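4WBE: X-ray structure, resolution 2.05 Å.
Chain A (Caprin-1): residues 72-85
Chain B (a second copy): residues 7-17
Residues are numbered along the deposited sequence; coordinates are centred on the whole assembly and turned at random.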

# COMPACT_ATOMS: atom_id res chain seq x y z
N LEU A 72 -9.27 -3.89 12.99
CA LEU A 72 -8.70 -3.69 11.66
C LEU A 72 -8.81 -2.23 11.20
O LEU A 72 -7.86 -1.68 10.61
CB LEU A 72 -9.39 -4.59 10.63
CG LEU A 72 -8.91 -4.44 9.18
CD1 LEU A 72 -7.45 -4.85 9.02
CD2 LEU A 72 -9.82 -5.19 8.18
N ASN A 73 -9.94 -1.60 11.47
CA ASN A 73 -10.18 -0.23 11.01
C ASN A 73 -9.32 0.80 11.75
O ASN A 73 -9.27 1.97 11.37
CB ASN A 73 -11.66 0.14 11.15
CG ASN A 73 -12.06 0.42 12.58
OD1 ASN A 73 -11.79 1.51 13.10
ND2 ASN A 73 -12.67 -0.55 13.24
N GLU A 74 -8.65 0.35 12.81
CA GLU A 74 -7.78 1.22 13.59
C GLU A 74 -6.29 0.98 13.35
O GLU A 74 -5.47 1.87 13.55
CB GLU A 74 -8.03 0.98 15.08
CG GLU A 74 -9.41 1.32 15.57
CD GLU A 74 -9.62 0.95 17.03
OE1 GLU A 74 -9.43 -0.24 17.39
OE2 GLU A 74 -9.90 1.85 17.83
N GLN A 75 -5.97 -0.24 12.94
CA GLN A 75 -4.58 -0.69 12.82
C GLN A 75 -3.69 0.23 11.98
O GLN A 75 -2.51 0.39 12.27
CB GLN A 75 -4.53 -2.12 12.26
CG GLN A 75 -3.13 -2.68 12.08
CD GLN A 75 -2.39 -2.83 13.40
OE1 GLN A 75 -2.68 -3.73 14.19
NE2 GLN A 75 -1.40 -1.96 13.63
N TYR A 76 -4.26 0.81 10.94
CA TYR A 76 -3.46 1.57 9.99
C TYR A 76 -3.72 3.07 9.99
O TYR A 76 -3.32 3.77 9.05
CB TYR A 76 -3.63 0.99 8.60
CG TYR A 76 -3.07 -0.41 8.49
CD1 TYR A 76 -1.71 -0.62 8.37
CD2 TYR A 76 -3.91 -1.52 8.50
CE1 TYR A 76 -1.19 -1.88 8.26
CE2 TYR A 76 -3.40 -2.79 8.40
CZ TYR A 76 -2.04 -2.97 8.28
OH TYR A 76 -1.50 -4.22 8.17
N GLU A 77 -4.39 3.56 11.03
CA GLU A 77 -4.65 4.99 11.13
C GLU A 77 -3.33 5.77 11.18
O GLU A 77 -3.10 6.66 10.35
CB GLU A 77 -5.54 5.29 12.35
CG GLU A 77 -5.74 6.78 12.61
CD GLU A 77 -6.66 7.44 11.59
OE1 GLU A 77 -7.46 6.73 10.94
OE2 GLU A 77 -6.59 8.68 11.44
N HIS A 78 -2.46 5.43 12.12
CA HIS A 78 -1.17 6.12 12.23
C HIS A 78 -0.30 5.95 10.98
O HIS A 78 0.29 6.92 10.50
CB HIS A 78 -0.39 5.63 13.46
CG HIS A 78 -0.94 6.14 14.76
ND1 HIS A 78 -1.85 7.17 14.83
CD2 HIS A 78 -0.72 5.74 16.04
CE1 HIS A 78 -2.15 7.40 16.10
NE2 HIS A 78 -1.48 6.54 16.84
N ALA A 79 -0.24 4.72 10.47
CA ALA A 79 0.54 4.43 9.26
C ALA A 79 0.10 5.29 8.09
O ALA A 79 0.94 5.76 7.31
CB ALA A 79 0.44 2.95 8.90
N SER A 80 -1.21 5.47 7.93
CA SER A 80 -1.75 6.27 6.84
C SER A 80 -1.25 7.71 6.91
O SER A 80 -0.94 8.33 5.89
CB SER A 80 -3.29 6.22 6.81
OG SER A 80 -3.87 6.88 7.92
N ILE A 81 -1.20 8.25 8.13
CA ILE A 81 -0.71 9.60 8.36
C ILE A 81 0.80 9.72 8.12
O ILE A 81 1.26 10.69 7.52
CB ILE A 81 -1.10 10.09 9.78
CG1 ILE A 81 -2.63 10.12 9.91
CG2 ILE A 81 -0.52 11.46 10.06
CD1 ILE A 81 -3.12 10.32 11.34
N HIS A 82 1.57 8.74 8.59
CA HIS A 82 3.00 8.68 8.32
C HIS A 82 3.29 8.69 6.82
O HIS A 82 4.17 9.41 6.35
CB HIS A 82 3.60 7.42 8.93
CG HIS A 82 3.68 7.44 10.43
ND1 HIS A 82 4.22 8.50 11.13
CD2 HIS A 82 3.28 6.54 11.35
CE1 HIS A 82 4.15 8.25 12.42
NE2 HIS A 82 3.59 7.06 12.59
N LEU A 83 2.56 7.87 6.07
CA LEU A 83 2.72 7.80 4.63
C LEU A 83 2.39 9.13 3.97
O LEU A 83 3.13 9.60 3.10
CB LEU A 83 1.82 6.71 4.05
CG LEU A 83 2.33 5.28 4.22
CD1 LEU A 83 1.29 4.29 3.73
CD2 LEU A 83 3.64 5.10 3.48
N TRP A 84 1.27 9.72 4.37
CA TRP A 84 0.84 10.99 3.80
C TRP A 84 1.85 12.10 4.08
O TRP A 84 2.19 12.89 3.20
CB TRP A 84 -0.54 11.39 4.33
CG TRP A 84 -1.11 12.56 3.58
CD1 TRP A 84 -1.82 12.52 2.41
CD2 TRP A 84 -1.02 13.94 3.94
NE1 TRP A 84 -2.17 13.79 2.02
CE2 TRP A 84 -1.68 14.68 2.95
CE3 TRP A 84 -0.44 14.62 5.01
CZ2 TRP A 84 -1.79 16.07 2.99
CZ3 TRP A 84 -0.54 16.00 5.06
CH2 TRP A 84 -1.20 16.71 4.05
N ASP A 85 2.31 12.16 5.33
CA ASP A 85 3.31 13.15 5.72
C ASP A 85 4.62 12.99 4.93
O ASP A 85 5.25 13.99 4.58
CB ASP A 85 3.61 13.04 7.22
CG ASP A 85 2.49 13.61 8.08
OD1 ASP A 85 1.65 14.33 7.54
OD2 ASP A 85 2.47 13.33 9.30
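Chain B 7-17: REEAEQKRLKT

Residues 7-17 of chain B form an unbroken stretch of α-helix, part of a longer one. Their phi/psi values lie near -63/-41 throughout, and each amide from E11(B) onward donates to the carbonyl four residues earlier. This helix lies across helix 77-85 of the other copy of Caprin-1. The two axes approach to 8.2 Å, and their N-to-C directions make an angle of 121°, so the chains run in broadly opposing senses but cross steeply. Consequently the N-terminal part of the chain B stretch, around E8(B), meets W84(A), whereas K16(B) reaches back past the start of the chain A helix to N73(A). Together the two stretches bury 647 Å².

W84(A) gives up the most surface, 118 Å². Its CA-to-CB bond points toward chain B, and a t rotamer at chi1 (-170°) carries the indole among the side chains of successive helical turns. Q12(B) covers one face of the ring: its CG lies 4.0 Å from the centroid of the five-membered ring of W84(A), 27° off the normal, a CH-pi contact. Farther out, the Q12(B) amide nitrogen NE2 comes within 3.3 Å of W84(A) CE3. Glutamine suits this position because its methylene groups can pack on an aromatic surface while its amide remains polar. The E8(B) CG methylene approaches W84(A) CZ2 obliquely at 3.5 Å. Near the ring plane, at its edge, stand L15(B) and E11(B). L15(B) CD1 is 4.1 Å from W84(A) CB and 4.2 Å from L83(A) CB, a small apolar patch suited to a branched aliphatic side chain. E11(B) OE1 lies 3.7 Å from W84(A) NE1, but this indole nitrogen, buried by the contact, has no hydrogen-bonding partner in the model.

K16(B), with 109 Å² covered, dominates the other end. Its side chain starts extended, with chi1 and chi2 both t, then bends through p at chi3 and chi4. The aliphatic portion passes chain A, CG lying 3.8 Å from Y76(A) O and CD 3.2 Å from E77(A) OE1, before NZ donates a 2.9 Å hydrogen bond to N73(A) O. A long, flexible lysine can thus pack its methylenes along the surface and still deliver its charge to a carbonyl. A water adds a link, donating to N73(A) OD1 at 2.6 Å and accepting a weak bond from K16(B) NZ at 3.4 Å. One turn earlier, K13(B) NZ donates to E77(A) OE1 at 3.3 Å within a salt bridge, pairing opposite charges at the margin of the contact.

Between these two ends the backbones come close: the CA atoms of S80(A) and K16(B) are 5.0 Å apart. The small side chain of S80(A) fits this narrow crossing, its CB lying 3.4 Å from Q12(B) O and 3.6 Å from K16(B) N. Its hydroxyl OG is satisfied within its own helix, donating to E77(A) O at 2.6 Å.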

# COMPACT_ATOMS: atom_id res chain seq x y z
N ARG B 7 -10.08 17.61 2.22
CA ARG B 7 -9.51 16.81 1.14
C ARG B 7 -8.30 16.01 1.63
O ARG B 7 -8.12 14.85 1.26
CB ARG B 7 -9.17 17.69 -0.07
CG ARG B 7 -10.43 18.20 -0.79
CD ARG B 7 -10.17 18.79 -2.18
NE ARG B 7 -9.28 19.95 -2.17
CZ ARG B 7 -9.69 21.20 -2.00
NH1 ARG B 7 -10.98 21.47 -1.80
NH2 ARG B 7 -8.81 22.19 -2.01
N GLU B 8 -7.48 16.64 2.45
CA GLU B 8 -6.31 15.97 3.01
C GLU B 8 -6.72 14.80 3.93
O GLU B 8 -6.09 13.74 3.92
CB GLU B 8 -5.40 16.99 3.69
CG GLU B 8 -4.75 17.96 2.68
CD GLU B 8 -3.91 19.04 3.32
OE1 GLU B 8 -3.86 19.12 4.56
OE2 GLU B 8 -3.27 19.82 2.57
N GLU B 9 -7.77 15.00 4.71
CA GLU B 9 -8.29 13.94 5.56
C GLU B 9 -8.82 12.79 4.72
O GLU B 9 -8.54 11.62 5.01
CB GLU B 9 -9.43 14.48 6.43
CG GLU B 9 -9.97 13.45 7.41
CD GLU B 9 -9.00 13.18 8.54
OE1 GLU B 9 -8.59 14.16 9.20
OE2 GLU B 9 -8.62 12.00 8.75
N ALA B 10 -9.58 13.11 3.69
CA ALA B 10 -10.14 12.08 2.81
C ALA B 10 -9.04 11.27 2.13
O ALA B 10 -9.19 10.07 1.93
CB ALA B 10 -11.08 12.70 1.78
N GLU B 11 -7.94 11.92 1.78
CA GLU B 11 -6.84 11.23 1.13
C GLU B 11 -6.14 10.30 2.12
O GLU B 11 -5.83 9.16 1.79
CB GLU B 11 -5.87 12.22 0.48
CG GLU B 11 -4.92 11.55 -0.49
CD GLU B 11 -4.16 12.53 -1.36
OE1 GLU B 11 -4.26 13.75 -1.09
OE2 GLU B 11 -3.51 12.10 -2.32
N GLN B 12 -5.88 10.79 3.33
CA GLN B 12 -5.31 9.95 4.37
C GLN B 12 -6.17 8.74 4.69
O GLN B 12 -5.66 7.62 4.81
CB GLN B 12 -5.10 10.75 5.66
CG GLN B 12 -3.97 11.75 5.60
CD GLN B 12 -4.06 12.77 6.72
OE1 GLN B 12 -5.03 12.80 7.48
NE2 GLN B 12 -3.05 13.62 6.83
N LYS B 13 -7.48 8.96 4.81
CA LYS B 13 -8.45 7.89 5.09
C LYS B 13 -8.47 6.87 3.96
O LYS B 13 -8.66 5.68 4.18
CB LYS B 13 -9.85 8.47 5.30
CG LYS B 13 -10.00 9.28 6.58
CD LYS B 13 -9.93 8.39 7.82
CE LYS B 13 -10.16 9.20 9.11
NZ LYS B 13 -10.23 8.31 10.30
N ARG B 14 -8.29 7.37 2.74
CA ARG B 14 -8.19 6.52 1.57
C ARG B 14 -6.94 5.63 1.64
O ARG B 14 -7.00 4.44 1.32
CB ARG B 14 -8.16 7.40 0.31
CG ARG B 14 -7.90 6.65 -0.96
CD ARG B 14 -8.51 7.34 -2.17
NE ARG B 14 -9.46 8.38 -1.77
CZ ARG B 14 -10.72 8.45 -2.20
NH1 ARG B 14 -11.19 7.55 -3.04
NH2 ARG B 14 -11.51 9.43 -1.78
N LEU B 15 -5.82 6.21 2.06
CA LEU B 15 -4.59 5.44 2.28
C LEU B 15 -4.80 4.36 3.34
O LEU B 15 -4.30 3.25 3.21
CB LEU B 15 -3.44 6.35 2.71
CG LEU B 15 -2.88 7.33 1.68
CD1 LEU B 15 -1.69 8.09 2.25
CD2 LEU B 15 -2.47 6.57 0.43
N LYS B 16 -5.52 4.71 4.40
CA LYS B 16 -5.81 3.77 5.48
C LYS B 16 -6.59 2.58 4.92
O LYS B 16 -6.31 1.42 5.24
CB LYS B 16 -6.61 4.45 6.60
CG LYS B 16 -6.95 3.54 7.79
CD LYS B 16 -7.66 4.29 8.93
CE LYS B 16 -9.15 4.48 8.68
NZ LYS B 16 -9.92 3.21 8.85
N THR B 17 -7.57 2.88 4.08
CA THR B 17 -8.38 1.85 3.45
C THR B 17 -7.53 0.97 2.54
O THR B 17 -7.71 -0.25 2.52
CB THR B 17 -9.56 2.47 2.66
OG1 THR B 17 -10.33 3.27 3.55
CG2 THR B 17 -10.44 1.39 2.07
O HOH W 1 -11.92 3.57 11.60